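Local coordinates for protein transmembrane oligosaccharyl transferase (Archaeoglobus fulgidus, PDB 3WAJ) that belongs to the STT3/AglB family of integral-membrane oligosaccharyl transferases, pairing a helical GT-C-type membrane region with a soluble C-terminal part, and carries a zinc ion, at residues D69-Y74 against Q526-P531; P263-Y268 against F279-L284. One frame throughout, in Å; residues are numbered along the deposited sequence.

Contact 1 of 2, residues D69-Y74 against Q526-P531; sequences DPFTYY and QLYPTP
Pro70 lies against one face of the Tyr528 ring, and this apolar contact carries most of the meeting between 69-74 and 526-531. Pro70 CD stands 3.7 Å from the ring centroid, 20° off the ring normal, a CH-pi contact. Proline suits the place because its CD hydrogens, next to the electron-withdrawing nitrogen, are slightly positive and match an aromatic face. Pro70 CG follows toward the rim, 3.7 Å from Tyr528 CD1. Across the other face, the chain folds back and sets Gln526 O 3.1 Å above the plane, over its centre, so the ring is clasped on both faces.

Smaller contacts flank it. Phe71 meets the tyrosine at a slant, CD2 3.7 Å from Tyr528 OH, and Asp69 OD1 is 4.1 Å from Tyr528 CE2.

Polar bonds hold these groups in place. With CG anti to the backbone N (chi1 -178°), the Asp69 carboxylate lies alongside the phenol ring, where OD1 accepts from Phe71 N at 3.0 Å, from above the carboxylate plane. The short acid also reaches helix 47-60: OD2 hydrogen-bonds to Tyr50 OH and forms a salt bridge with Arg53 NE. Tyrosine adds a hydroxyl to its ring face, hydrogen-bonded to Arg53 NH2 and Tyr523 O.

The Asp69 arrangement is an Asx turn within a type I beta turn, a compact loop here docked, in this STT3-family protein, on an AglB-core loop.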
loop_
_atom_site.group_PDB
_atom_site.type_symbol
_atom_site.label_atom_id
_atom_site.label_comp_id
_atom_site.label_asym_id
_atom_site.label_seq_id
_atom_site.Cartn_x
_atom_site.Cartn_y
_atom_site.Cartn_z
ATOM N N ASP A 69 -10.158 -10.058 -10.911
ATOM C CA ASP A 69 -10.760 -10.266 -9.599
ATOM C C ASP A 69 -11.970 -9.372 -9.461
ATOM O O ASP A 69 -11.849 -8.206 -9.111
ATOM C CB ASP A 69 -9.728 -9.965 -8.498
ATOM C CG ASP A 69 -10.271 -10.197 -7.064
ATOM O OD1 ASP A 69 -11.392 -10.723 -6.898
ATOM O OD2 ASP A 69 -9.556 -9.870 -6.096
ATOM N N PRO A 70 -13.157 -9.915 -9.763
ATOM C CA PRO A 70 -14.383 -9.119 -9.667
ATOM C C PRO A 70 -14.785 -8.848 -8.225
ATOM O O PRO A 70 -15.730 -8.090 -7.977
ATOM C CB PRO A 70 -15.435 -10.012 -10.354
ATOM C CG PRO A 70 -14.895 -11.395 -10.223
ATOM C CD PRO A 70 -13.405 -11.245 -10.353
ATOM N N PHE A 71 -14.071 -9.467 -7.292
ATOM C CA PHE A 71 -14.389 -9.356 -5.870
ATOM C C PHE A 71 -13.887 -8.020 -5.316
ATOM O O PHE A 71 -14.289 -7.589 -4.229
ATOM C CB PHE A 71 -13.742 -10.494 -5.106
ATOM C CG PHE A 71 -14.624 -11.125 -4.054
ATOM C CD1 PHE A 71 -14.848 -10.487 -2.840
ATOM C CD2 PHE A 71 -15.169 -12.394 -4.256
ATOM C CE1 PHE A 71 -15.620 -11.069 -1.873
ATOM C CE2 PHE A 71 -15.945 -12.988 -3.280
ATOM C CZ PHE A 71 -16.176 -12.318 -2.083
ATOM N N THR A 72 -13.006 -7.363 -6.065
ATOM C CA THR A 72 -12.521 -6.041 -5.682
ATOM C C THR A 72 -12.896 -4.966 -6.707
ATOM O O THR A 72 -13.401 -5.280 -7.787
ATOM C CB THR A 72 -11.019 -6.061 -5.434
ATOM O OG1 THR A 72 -10.648 -4.880 -4.720
ATOM C CG2 THR A 72 -10.246 -6.170 -6.743
ATOM N N TYR A 73 -12.667 -3.700 -6.362
ATOM C CA TYR A 73 -13.076 -2.593 -7.236
ATOM C C TYR A 73 -14.540 -2.771 -7.695
ATOM O O TYR A 73 -14.875 -2.670 -8.884
ATOM C CB TYR A 73 -12.086 -2.446 -8.418
ATOM C CG TYR A 73 -12.367 -1.292 -9.368
ATOM C CD1 TYR A 73 -13.056 -0.152 -8.946
ATOM C CD2 TYR A 73 -11.959 -1.353 -10.694
ATOM C CE1 TYR A 73 -13.325 0.886 -9.817
ATOM C CE2 TYR A 73 -12.234 -0.321 -11.588
ATOM C CZ TYR A 73 -12.913 0.796 -11.145
ATOM O OH TYR A 73 -13.181 1.819 -12.024
ATOM N N TYR A 74 -15.418 -3.019 -6.734
ATOM C CA TYR A 74 -16.825 -3.254 -7.030
ATOM C C TYR A 74 -17.513 -2.003 -7.587
ATOM O O TYR A 74 -17.306 -0.894 -7.094
ATOM C CB TYR A 74 -17.527 -3.728 -5.759
ATOM C CG TYR A 74 -18.958 -4.160 -5.963
ATOM C CD1 TYR A 74 -19.270 -5.445 -6.398
ATOM C CD2 TYR A 74 -20.001 -3.293 -5.685
ATOM C CE1 TYR A 74 -20.599 -5.845 -6.564
ATOM C CE2 TYR A 74 -21.322 -3.676 -5.855
ATOM C CZ TYR A 74 -21.618 -4.954 -6.295
ATOM O OH TYR A 74 -22.948 -5.335 -6.446
ATOM N N GLN A 526 -13.504 -19.093 -6.650
ATOM C CA GLN A 526 -13.695 -19.446 -8.056
ATOM C C GLN A 526 -12.634 -18.878 -8.983
ATOM O O GLN A 526 -12.117 -17.761 -8.787
ATOM C CB GLN A 526 -15.061 -18.975 -8.564
ATOM C CG GLN A 526 -16.221 -19.674 -7.931
ATOM C CD GLN A 526 -16.176 -21.159 -8.171
ATOM O OE1 GLN A 526 -16.077 -21.944 -7.230
ATOM N NE2 GLN A 526 -16.249 -21.558 -9.436
ATOM N N LEU A 527 -12.366 -19.641 -10.034
ATOM C CA LEU A 527 -11.397 -19.258 -11.030
ATOM C C LEU A 527 -12.061 -18.349 -12.045
ATOM O O LEU A 527 -12.485 -18.801 -13.103
ATOM C CB LEU A 527 -10.845 -20.511 -11.712
ATOM C CG LEU A 527 -9.702 -20.245 -12.684
ATOM C CD1 LEU A 527 -8.501 -19.680 -11.920
ATOM C CD2 LEU A 527 -9.342 -21.520 -13.422
ATOM N N TYR A 528 -12.160 -17.067 -11.725
ATOM C CA TYR A 528 -12.795 -16.115 -12.630
ATOM C C TYR A 528 -12.055 -16.089 -13.957
ATOM O O TYR A 528 -10.835 -16.227 -13.999
ATOM C CB TYR A 528 -12.818 -14.707 -12.019
ATOM C CG TYR A 528 -12.981 -14.729 -10.527
ATOM C CD1 TYR A 528 -14.217 -14.974 -9.952
ATOM C CD2 TYR A 528 -11.893 -14.517 -9.689
ATOM C CE1 TYR A 528 -14.365 -15.010 -8.580
ATOM C CE2 TYR A 528 -12.029 -14.544 -8.321
ATOM C CZ TYR A 528 -13.269 -14.793 -7.768
ATOM O OH TYR A 528 -13.418 -14.828 -6.404
ATOM N N PRO A 529 -12.804 -15.925 -15.054
ATOM C CA PRO A 529 -12.226 -15.790 -16.397
ATOM C C PRO A 529 -11.742 -14.362 -16.619
ATOM O O PRO A 529 -12.333 -13.423 -16.088
ATOM C CB PRO A 529 -13.419 -16.091 -17.314
ATOM C CG PRO A 529 -14.589 -15.629 -16.543
ATOM C CD PRO A 529 -14.278 -15.915 -15.084
ATOM N N THR A 530 -10.679 -14.193 -17.391
ATOM C CA THR A 530 -10.162 -12.856 -17.683
ATOM C C THR A 530 -10.960 -12.194 -18.801
ATOM O O THR A 530 -11.036 -12.724 -19.908
ATOM C CB THR A 530 -8.678 -12.896 -18.066
ATOM O OG1 THR A 530 -7.944 -13.571 -17.034
ATOM C CG2 THR A 530 -8.143 -11.474 -18.250
ATOM N N PRO A 531 -11.573 -11.036 -18.504
ATOM C CA PRO A 531 -12.416 -10.297 -19.459
ATOM C C PRO A 531 -11.628 -9.290 -20.281
ATOM O O PRO A 531 -10.537 -8.868 -19.876
ATOM C CB PRO A 531 -13.380 -9.541 -18.541
ATOM C CG PRO A 531 -12.579 -9.282 -17.281
ATOM C CD PRO A 531 -11.663 -10.482 -17.132
#

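Contact 2 of 2, residues P263-Y268 against F279-L284; sequences PFAFNY and FQLLVL
Leu281 meets Ala265 and Phe266 beside the loop joining two successive helices, 243-261 and 278-303, of the STT3 N-terminal (GT-C clan) region: 263-268 belongs to that loop, and 279-284 is an early part of the second helix. The contact is small and wholly apolar, and one leucine branch does most of the work.

Leu281 has CG anti to its own backbone N (chi1 179°), which carries the branched end out from the helix toward the loop. Its CD2 methyl comes to 3.9 Å from Ala265 CB, a methyl-to-methyl contact, while Leu281 CB lies alongside at 4.1 Å from the same alanine carbon. A small side chain fits here, since the loop backbone runs close to the helix: the CA atoms of Ala265 and Leu281 are 6.3 Å apart. Leucine suits the helix side because its length carries a single terminal methyl, CD2, to a point where it meets both partners, while the side chain also packs on Tyr261 and Leu262.

Phe266 crosses Leu281 at a slant, and its ring meets the leucine through the far end alone. The ring also covers its own neighbour, with Ala265 CB 3.7 Å above one face and offset toward the rim. The Ala265 methyl, the Phe266 ring and Leu281 CD2 thus form a small three-way apolar cluster.

A weak hydrogen bond from Asn267 ND2 to Phe264 O lies within the loop. Gln280, next to Leu281, hydrogen-bonds through NE2 to Phe275 O and Gly216 O. The outermost touch is that of Phe266 CZ, 4.2 Å from Leu281 CD2.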
loop_
_atom_site.group_PDB
_atom_site.type_symbol
_atom_site.label_atom_id
_atom_site.label_comp_id
_atom_site.label_asym_id
_atom_site.label_seq_id
_atom_site.Cartn_x
_atom_site.Cartn_y
_atom_site.Cartn_z
ATOM N N PRO A 263 4.471 -18.404 -20.871
ATOM C CA PRO A 263 3.141 -18.874 -20.463
ATOM C C PRO A 263 2.251 -17.789 -19.862
ATOM O O PRO A 263 1.025 -17.962 -19.830
ATOM C CB PRO A 263 3.457 -19.924 -19.386
ATOM C CG PRO A 263 4.805 -20.414 -19.715
ATOM C CD PRO A 263 5.548 -19.231 -20.289
ATOM N N PHE A 264 2.846 -16.693 -19.398
ATOM C CA PHE A 264 2.074 -15.681 -18.681
ATOM C C PHE A 264 1.838 -14.420 -19.505
ATOM O O PHE A 264 1.161 -13.488 -19.058
ATOM C CB PHE A 264 2.766 -15.341 -17.366
ATOM C CG PHE A 264 3.178 -16.552 -16.580
ATOM C CD1 PHE A 264 2.310 -17.124 -15.651
ATOM C CD2 PHE A 264 4.432 -17.125 -16.768
ATOM C CE1 PHE A 264 2.692 -18.248 -14.912
ATOM C CE2 PHE A 264 4.826 -18.250 -16.036
ATOM C CZ PHE A 264 3.949 -18.816 -15.113
ATOM N N ALA A 265 2.372 -14.424 -20.720
ATOM C CA ALA A 265 2.381 -13.241 -21.572
ATOM C C ALA A 265 0.997 -12.774 -21.960
ATOM O O ALA A 265 0.818 -11.624 -22.325
ATOM C CB ALA A 265 3.239 -13.487 -22.839
ATOM N N PHE A 266 0.013 -13.664 -21.895
ATOM C CA PHE A 266 -1.291 -13.377 -22.493
ATOM C C PHE A 266 -2.440 -13.319 -21.500
ATOM O O PHE A 266 -3.506 -13.902 -21.734
ATOM C CB PHE A 266 -1.575 -14.414 -23.582
ATOM C CG PHE A 266 -0.467 -14.534 -24.577
ATOM C CD1 PHE A 266 -0.335 -13.600 -25.594
ATOM C CD2 PHE A 266 0.468 -15.555 -24.472
ATOM C CE1 PHE A 266 0.705 -13.694 -26.509
ATOM C CE2 PHE A 266 1.505 -15.659 -25.380
ATOM C CZ PHE A 266 1.626 -14.724 -26.402
ATOM N N ASN A 267 -2.224 -12.596 -20.405
ATOM C CA ASN A 267 -3.200 -12.535 -19.326
ATOM C C ASN A 267 -3.798 -11.148 -19.189
ATOM O O ASN A 267 -4.667 -10.904 -18.345
ATOM C CB ASN A 267 -2.555 -12.986 -18.018
ATOM C CG ASN A 267 -2.389 -14.482 -17.958
ATOM O OD1 ASN A 267 -3.324 -15.220 -18.257
ATOM N ND2 ASN A 267 -1.197 -14.941 -17.599
ATOM N N TYR A 268 -3.341 -10.246 -20.052
ATOM C CA TYR A 268 -3.858 -8.887 -20.079
ATOM C C TYR A 268 -4.176 -8.466 -21.512
ATOM O O TYR A 268 -3.332 -8.591 -22.388
ATOM C CB TYR A 268 -2.840 -7.929 -19.469
ATOM C CG TYR A 268 -3.389 -6.559 -19.225
ATOM C CD1 TYR A 268 -3.081 -5.510 -20.071
ATOM C CD2 TYR A 268 -4.228 -6.314 -18.145
ATOM C CE1 TYR A 268 -3.585 -4.239 -19.850
ATOM C CE2 TYR A 268 -4.739 -5.062 -17.911
ATOM C CZ TYR A 268 -4.415 -4.022 -18.770
ATOM O OH TYR A 268 -4.916 -2.760 -18.538
ATOM N N PHE A 279 3.824 -7.316 -24.032
ATOM C CA PHE A 279 4.859 -6.285 -24.077
ATOM C C PHE A 279 6.176 -6.792 -23.478
ATOM O O PHE A 279 7.252 -6.649 -24.071
ATOM C CB PHE A 279 4.423 -5.027 -23.321
ATOM C CG PHE A 279 5.501 -3.979 -23.246
ATOM C CD1 PHE A 279 6.146 -3.711 -22.051
ATOM C CD2 PHE A 279 5.896 -3.283 -24.392
ATOM C CE1 PHE A 279 7.158 -2.749 -21.981
ATOM C CE2 PHE A 279 6.908 -2.325 -24.330
ATOM C CZ PHE A 279 7.542 -2.060 -23.128
ATOM N N GLN A 280 6.081 -7.382 -22.292
ATOM C CA GLN A 280 7.261 -7.861 -21.591
ATOM C C GLN A 280 7.981 -8.951 -22.398
ATOM O O GLN A 280 9.215 -8.946 -22.482
ATOM C CB GLN A 280 6.911 -8.306 -20.156
ATOM C CG GLN A 280 6.496 -7.161 -19.219
ATOM C CD GLN A 280 4.978 -6.916 -19.152
ATOM O OE1 GLN A 280 4.230 -7.171 -20.111
ATOM N NE2 GLN A 280 4.523 -6.401 -18.008
ATOM N N LEU A 281 7.200 -9.853 -23.009
ATOM C CA LEU A 281 7.706 -10.889 -23.918
ATOM C C LEU A 281 8.472 -10.282 -25.101
ATOM O O LEU A 281 9.535 -10.771 -25.486
ATOM C CB LEU A 281 6.544 -11.745 -24.445
ATOM C CG LEU A 281 6.859 -12.886 -25.428
ATOM C CD1 LEU A 281 7.740 -13.960 -24.788
ATOM C CD2 LEU A 281 5.591 -13.530 -25.993
ATOM N N LEU A 282 7.917 -9.219 -25.678
ATOM C CA LEU A 282 8.578 -8.498 -26.755
ATOM C C LEU A 282 9.911 -7.959 -26.264
ATOM O O LEU A 282 10.917 -8.046 -26.973
ATOM C CB LEU A 282 7.699 -7.350 -27.251
ATOM C CG LEU A 282 6.895 -7.551 -28.536
ATOM C CD1 LEU A 282 6.391 -8.978 -28.685
ATOM C CD2 LEU A 282 5.730 -6.569 -28.567
ATOM N N VAL A 283 9.927 -7.410 -25.050
ATOM C CA VAL A 283 11.165 -6.851 -24.513
ATOM C C VAL A 283 12.241 -7.920 -24.410
ATOM O O VAL A 283 13.369 -7.717 -24.837
ATOM C CB VAL A 283 10.973 -6.160 -23.142
ATOM C CG1 VAL A 283 12.319 -5.680 -22.612
ATOM C CG2 VAL A 283 10.031 -4.987 -23.276
ATOM N N LEU A 284 11.878 -9.074 -23.870
ATOM C CA LEU A 284 12.851 -10.139 -23.676
ATOM C C LEU A 284 13.292 -10.791 -25.003
ATOM O O LEU A 284 14.470 -11.111 -25.171
ATOM C CB LEU A 284 12.344 -11.155 -22.642
ATOM C CG LEU A 284 11.966 -10.500 -21.302
ATOM C CD1 LEU A 284 11.316 -11.493 -20.351
ATOM C CD2 LEU A 284 13.185 -9.857 -20.632
#

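Overall arrangement
Contact 2 joins neighbouring elements only 11 residues apart, whereas contact 1 bridges 452 residues, bringing a loop of the STT3 N-terminal region against one of the AglB core. The span enclosed by contact 1 includes all of contact 2. Their centres lie about 21 Å apart, yet the two meet directly: Thr530 CG2 packs 3.5 Å from Asn267 O. Tyr79 and Trp67 help to join them, Tyr79 OH by a hydrogen bond to Pro531 O and its ring edge-to-face with Tyr268, Trp67 by touching Thr530 and Asn267. Neither contact contains the zinc ligands Asp47, Asp161 and His163, but Asp47 begins helix 47-60, whose Tyr50 and Arg53 bind contact 1.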